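Local coordinates for protein diphosphomevalonate decarboxylase, putative (Trypanosoma brucei, PDB 2HKE) that probably catalyses the ATP-dependent decarboxylation of (R)-5-diphosphomevalonate to isopentenyl diphosphate, a step of the mevalonate pathway to sterols and isoprenoids, at residues A[28-32]-A[163-169]; A[119-124]-A[135-140]. The protein carries 1 engineered substitution. All coordinates share one frame; numbering follows the deposited sequence.

Contact 1: A[28-32]-A[163-169]; sequences TLILP and KPDGSDC
Asp165, whose carbonyl O lies near Leu29 CD1, has a carboxylate oxygen gripped by two donors from Ser167. Ser167 OG gives the shorter bond to Asp165 OD1, 2.8 Å, meeting it on the syn side and near the carboxylate plane; Ser167 N reaches the same oxygen from well above that plane and closes an Asx turn. The side chain of Asp168 reaches back to the start of the segment: its OD1 takes the backbone N of Lys163 at 3.1 Å, also on the syn side. Within the same residues the chain makes two successive type I turns, Lys163 to Gly166 and Gly166 to Cys169, in the loop that joins the antiparallel strands 155-159 and 170-175 of the N-terminal domain, a member of the S5 clan. Against this loop, residues 28-32 offer mostly methyl groups. Leu29 CD1 comes up to the carbonyl O of Pro164 at 3.3 Å, with Leu31 CD1 near the same oxygen. The second branch of Leu31, CD2, lies against both ends of the second turn, 3.7 Å from Gly166 CA and 3.7 Å from Cys169 SG. Cys169 holds its sulfur anti to the backbone N (chi1 -176°), which carries SG up to CD of the Pro32 ring, 3.4 Å away. Trp158 of strand 155-159 packs on both Pro32 and Cys169. Arg141 ties the segments from outside, hydrogen-bonding Leu29 O through NH2 and Cys169 O through NH1.

Contact 2: A[119-124]-A[135-140]; sequences YCAMSA and NVSMLA
Ser123 is the residue most deeply covered here, pressed into helix 136-143 where Val136, Leu139 and Ala140 line one face of its first turns. Its hydroxyl donates to Val136 O at 2.8 Å, in the carbonyl plane and on a lone pair, with a C=O...donor angle of 118°. That oxygen also accepts the helical bond from Ala140 N, so two donors share it. With OG swung opposite the backbone N of Ser123 (chi1 169°), the hydroxyl comes within 3.3 Å of Leu139 CB as well, and this polar link between helices is walled by carbon. Val136 spreads its two methyls over helix 114-130: CG2 lies 3.7 Å from Ala124 CA, while CG1 lies beside Ser123 OG and, more loosely, Cys120 SG. Ala140 brings only a methyl, and it fits between Ser123 CB, 3.8 Å from Ala140 CB, and the backbone of Cys120. With Ser123 and Ala140 at the meeting point, the axes of 119-124 and 136-140 approach to 8.3 Å, with N-to-C directions at 122°. Asn135 N-caps the second helix, its OD1 accepting from Met138 N at 2.8 Å. Helix 114-130 also rests on strand 5-15, where Val8 and Ala10 meet Ala121 and the flanks of Cys120 and Ala124, and Met81 of helix 76-86 touches Ser123 and Tyr119; helix 136-143 is backed by Val170 of strand 170-175.

The centres of contacts 1 and 2 are 15 Å apart, and both belong to the N-terminal domain; along the chain, the helix pair of contact 2 falls between the segments of contact 1. They meet through Met138, on the side of its helix that faces away from helix 114-130: Met138 CG lies 3.6 Å from Cys169 O and Met138 SD 4.0 Å from Ser167 O. Arg141, one residue beyond 135-140, reaches both segments of contact 1. A sulfate ion, probably from the crystallisation liquor, lies about 4 Å (nearest atoms) from the side chain of Ile30, whose end leads away from 163-169; such an ion may mark a pocket for an anion.

Contact 1: A[28-32]-A[163-169]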
loop_
_atom_site.group_PDB
_atom_site.type_symbol
_atom_site.label_atom_id
_atom_site.label_comp_id
_atom_site.label_asym_id
_atom_site.label_seq_id
_atom_site.Cartn_x
_atom_site.Cartn_y
_atom_site.Cartn_z
ATOM N N THR A 28 18.609 1.035 8.342
ATOM C CA THR A 28 18.038 0.773 9.657
ATOM C C THR A 28 16.944 1.752 9.953
ATOM O O THR A 28 15.854 1.338 10.414
ATOM C CB THR A 28 19.109 0.844 10.746
ATOM O OG1 THR A 28 20.103 -0.133 10.459
ATOM C CG2 THR A 28 18.527 0.589 12.108
ATOM N N LEU A 29 17.241 3.031 9.722
ATOM C CA LEU A 29 16.237 4.108 9.880
ATOM C C LEU A 29 15.128 4.109 8.837
ATOM O O LEU A 29 14.090 4.726 9.102
ATOM C CB LEU A 29 16.879 5.494 9.939
ATOM C CG LEU A 29 17.761 5.713 11.184
ATOM C CD1 LEU A 29 18.478 7.018 11.030
ATOM C CD2 LEU A 29 16.928 5.720 12.468
ATOM N N ILE A 30 15.302 3.397 7.713
ATOM C CA ILE A 30 14.290 3.336 6.627
ATOM C C ILE A 30 14.144 4.754 6.013
ATOM O O ILE A 30 13.100 5.424 6.092
ATOM C CB ILE A 30 12.939 2.720 7.101
ATOM C CG1 ILE A 30 13.148 1.495 8.040
ATOM C CG2 ILE A 30 12.048 2.388 5.876
ATOM C CD1 ILE A 30 13.973 0.369 7.425
ATOM N N LEU A 31 15.212 5.178 5.347
ATOM C CA LEU A 31 15.291 6.477 4.687
ATOM C C LEU A 31 15.431 6.211 3.185
ATOM O O LEU A 31 16.347 5.486 2.763
ATOM C CB LEU A 31 16.491 7.317 5.195
ATOM C CG LEU A 31 16.688 7.306 6.692
ATOM C CD1 LEU A 31 17.925 8.133 7.034
ATOM C CD2 LEU A 31 15.465 7.878 7.358
ATOM N N PRO A 32 14.475 6.695 2.392
ATOM C CA PRO A 32 14.414 6.265 1.013
ATOM C C PRO A 32 15.300 7.114 0.092
ATOM O O PRO A 32 15.692 8.224 0.477
ATOM C CB PRO A 32 12.967 6.432 0.689
ATOM C CG PRO A 32 12.551 7.638 1.454
ATOM C CD PRO A 32 13.366 7.586 2.726
ATOM N N LYS A 163 17.896 14.776 6.463
ATOM C CA LYS A 163 18.623 14.629 7.716
ATOM C C LYS A 163 18.984 13.178 7.999
ATOM O O LYS A 163 18.112 12.270 7.967
ATOM C CB LYS A 163 17.804 15.206 8.873
ATOM C CG LYS A 163 17.569 16.698 8.714
ATOM C CD LYS A 163 16.753 17.295 9.873
ATOM C CE LYS A 163 16.670 18.819 9.713
ATOM N NZ LYS A 163 16.003 19.466 10.884
ATOM N N PRO A 164 20.280 12.924 8.234
ATOM C CA PRO A 164 20.725 11.561 8.501
ATOM C C PRO A 164 20.076 10.873 9.682
ATOM O O PRO A 164 20.076 9.645 9.723
ATOM C CB PRO A 164 22.241 11.727 8.746
ATOM C CG PRO A 164 22.589 12.909 8.001
ATOM C CD PRO A 164 21.429 13.845 8.172
ATOM N N ASP A 165 19.535 11.646 10.628
ATOM C CA ASP A 165 18.821 11.026 11.747
ATOM C C ASP A 165 17.347 10.676 11.467
ATOM O O ASP A 165 16.679 10.104 12.315
ATOM C CB ASP A 165 18.921 11.868 13.012
ATOM C CG ASP A 165 18.126 13.165 12.957
ATOM O OD1 ASP A 165 17.504 13.519 11.932
ATOM O OD2 ASP A 165 18.132 13.868 14.009
ATOM N N GLY A 166 16.859 11.037 10.294
ATOM C CA GLY A 166 15.516 10.652 9.866
ATOM C C GLY A 166 14.416 11.592 10.367
ATOM O O GLY A 166 13.240 11.343 10.123
ATOM N N SER A 167 14.800 12.686 11.054
ATOM C CA SER A 167 13.826 13.569 11.718
ATOM C C SER A 167 12.941 14.350 10.760
ATOM O O SER A 167 11.925 14.898 11.185
ATOM C CB SER A 167 14.533 14.523 12.705
ATOM O OG SER A 167 15.392 15.361 11.979
ATOM N N ASP A 168 13.283 14.394 9.475
ATOM C CA ASP A 168 12.427 14.969 8.451
ATOM C C ASP A 168 11.947 13.944 7.399
ATOM O O ASP A 168 11.428 14.300 6.352
ATOM C CB ASP A 168 13.117 16.142 7.765
ATOM C CG ASP A 168 14.373 15.749 7.023
ATOM O OD1 ASP A 168 14.878 14.624 7.207
ATOM O OD2 ASP A 168 14.891 16.606 6.259
ATOM N N CYS A 169 12.149 12.672 7.682
ATOM C CA CYS A 169 11.727 11.620 6.769
ATOM C C CYS A 169 10.339 11.117 7.223
ATOM O O CYS A 169 10.203 10.298 8.157
ATOM C CB CYS A 169 12.773 10.510 6.761
ATOM S SG CYS A 169 12.478 9.187 5.624
#

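Contact 2: A[119-124]-A[135-140]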
loop_
_atom_site.group_PDB
_atom_site.type_symbol
_atom_site.label_atom_id
_atom_site.label_comp_id
_atom_site.label_asym_id
_atom_site.label_seq_id
_atom_site.Cartn_x
_atom_site.Cartn_y
_atom_site.Cartn_z
ATOM N N TYR A 119 2.108 -2.477 10.439
ATOM C CA TYR A 119 3.039 -1.630 11.150
ATOM C C TYR A 119 2.437 -0.268 11.454
ATOM O O TYR A 119 2.738 0.330 12.500
ATOM C CB TYR A 119 4.322 -1.471 10.339
ATOM C CG TYR A 119 5.195 -2.695 10.468
ATOM C CD1 TYR A 119 5.723 -3.042 11.689
ATOM C CD2 TYR A 119 5.526 -3.475 9.359
ATOM C CE1 TYR A 119 6.571 -4.128 11.831
ATOM C CE2 TYR A 119 6.368 -4.607 9.500
ATOM C CZ TYR A 119 6.869 -4.899 10.751
ATOM O OH TYR A 119 7.698 -5.968 10.989
ATOM N N CYS A 120 1.617 0.234 10.547
ATOM C CA CYS A 120 0.933 1.512 10.822
ATOM C C CYS A 120 -0.024 1.356 12.013
ATOM O O CYS A 120 -0.022 2.173 12.927
ATOM C CB CYS A 120 0.205 1.981 9.619
ATOM S SG CYS A 120 -0.448 3.643 9.790
ATOM N N ALA A 121 -0.842 0.314 12.010
ATOM C CA ALA A 121 -1.774 0.109 13.130
ATOM C C ALA A 121 -1.003 -0.065 14.444
ATOM O O ALA A 121 -1.403 0.471 15.492
ATOM C CB ALA A 121 -2.674 -1.088 12.835
ATOM N N MET A 122 0.097 -0.812 14.413
ATOM C CA MET A 122 0.905 -1.015 15.618
ATOM C C MET A 122 1.554 0.282 16.107
ATOM O O MET A 122 1.601 0.567 17.309
ATOM C CB MET A 122 1.970 -2.066 15.343
ATOM C CG MET A 122 2.726 -2.474 16.545
ATOM S SD MET A 122 4.049 -3.615 16.168
ATOM C CE MET A 122 3.208 -4.872 15.203
ATOM N N SER A 123 2.120 1.034 15.172
ATOM C CA SER A 123 2.674 2.378 15.487
ATOM C C SER A 123 1.656 3.258 16.224
ATOM O O SER A 123 1.941 3.805 17.301
ATOM C CB SER A 123 3.104 3.138 14.205
ATOM O OG SER A 123 3.387 4.490 14.544
ATOM N N ALA A 124 0.466 3.378 15.658
ATOM C CA ALA A 124 -0.557 4.255 16.239
ATOM C C ALA A 124 -1.021 3.766 17.620
ATOM O O ALA A 124 -1.177 4.568 18.518
ATOM C CB ALA A 124 -1.772 4.404 15.308
ATOM N N ASN A 135 5.388 10.871 16.008
ATOM C CA ASN A 135 4.188 10.777 15.214
ATOM C C ASN A 135 4.026 9.386 14.592
ATOM O O ASN A 135 5.005 8.635 14.437
ATOM C CB ASN A 135 4.102 11.890 14.166
ATOM C CG ASN A 135 5.239 11.841 13.177
ATOM O OD1 ASN A 135 5.290 10.982 12.283
ATOM N ND2 ASN A 135 6.181 12.765 13.347
ATOM N N VAL A 136 2.783 9.057 14.273
ATOM C CA VAL A 136 2.454 7.747 13.809
ATOM C C VAL A 136 3.301 7.410 12.586
ATOM O O VAL A 136 3.792 6.264 12.475
ATOM C CB VAL A 136 0.944 7.609 13.491
ATOM C CG1 VAL A 136 0.670 6.306 12.664
ATOM C CG2 VAL A 136 0.136 7.637 14.803
ATOM N N SER A 137 3.390 8.363 11.665
ATOM C CA SER A 137 4.090 8.114 10.403
ATOM C C SER A 137 5.574 7.740 10.615
ATOM O O SER A 137 6.059 6.734 10.063
ATOM C CB SER A 137 3.903 9.288 9.454
ATOM O OG SER A 137 4.601 9.093 8.257
ATOM N N MET A 138 6.312 8.522 11.425
ATOM C CA MET A 138 7.725 8.239 11.636
ATOM C C MET A 138 8.014 6.971 12.393
ATOM O O MET A 138 9.007 6.304 12.103
ATOM C CB MET A 138 8.427 9.428 12.301
ATOM C CG MET A 138 8.491 10.622 11.338
ATOM S SD MET A 138 9.358 12.039 12.114
ATOM C CE MET A 138 10.454 11.114 13.187
ATOM N N LEU A 139 7.157 6.604 13.331
ATOM C CA LEU A 139 7.356 5.309 14.001
ATOM C C LEU A 139 7.021 4.139 13.079
ATOM O O LEU A 139 7.706 3.125 13.076
ATOM C CB LEU A 139 6.495 5.258 15.257
ATOM C CG LEU A 139 6.803 4.080 16.135
ATOM C CD1 LEU A 139 8.206 4.136 16.665
ATOM C CD2 LEU A 139 5.746 3.981 17.266
ATOM N N ALA A 140 5.948 4.276 12.309
ATOM C CA ALA A 140 5.526 3.257 11.351
ATOM C C ALA A 140 6.650 2.997 10.328
ATOM O O ALA A 140 6.896 1.860 9.990
ATOM C CB ALA A 140 4.259 3.705 10.646
#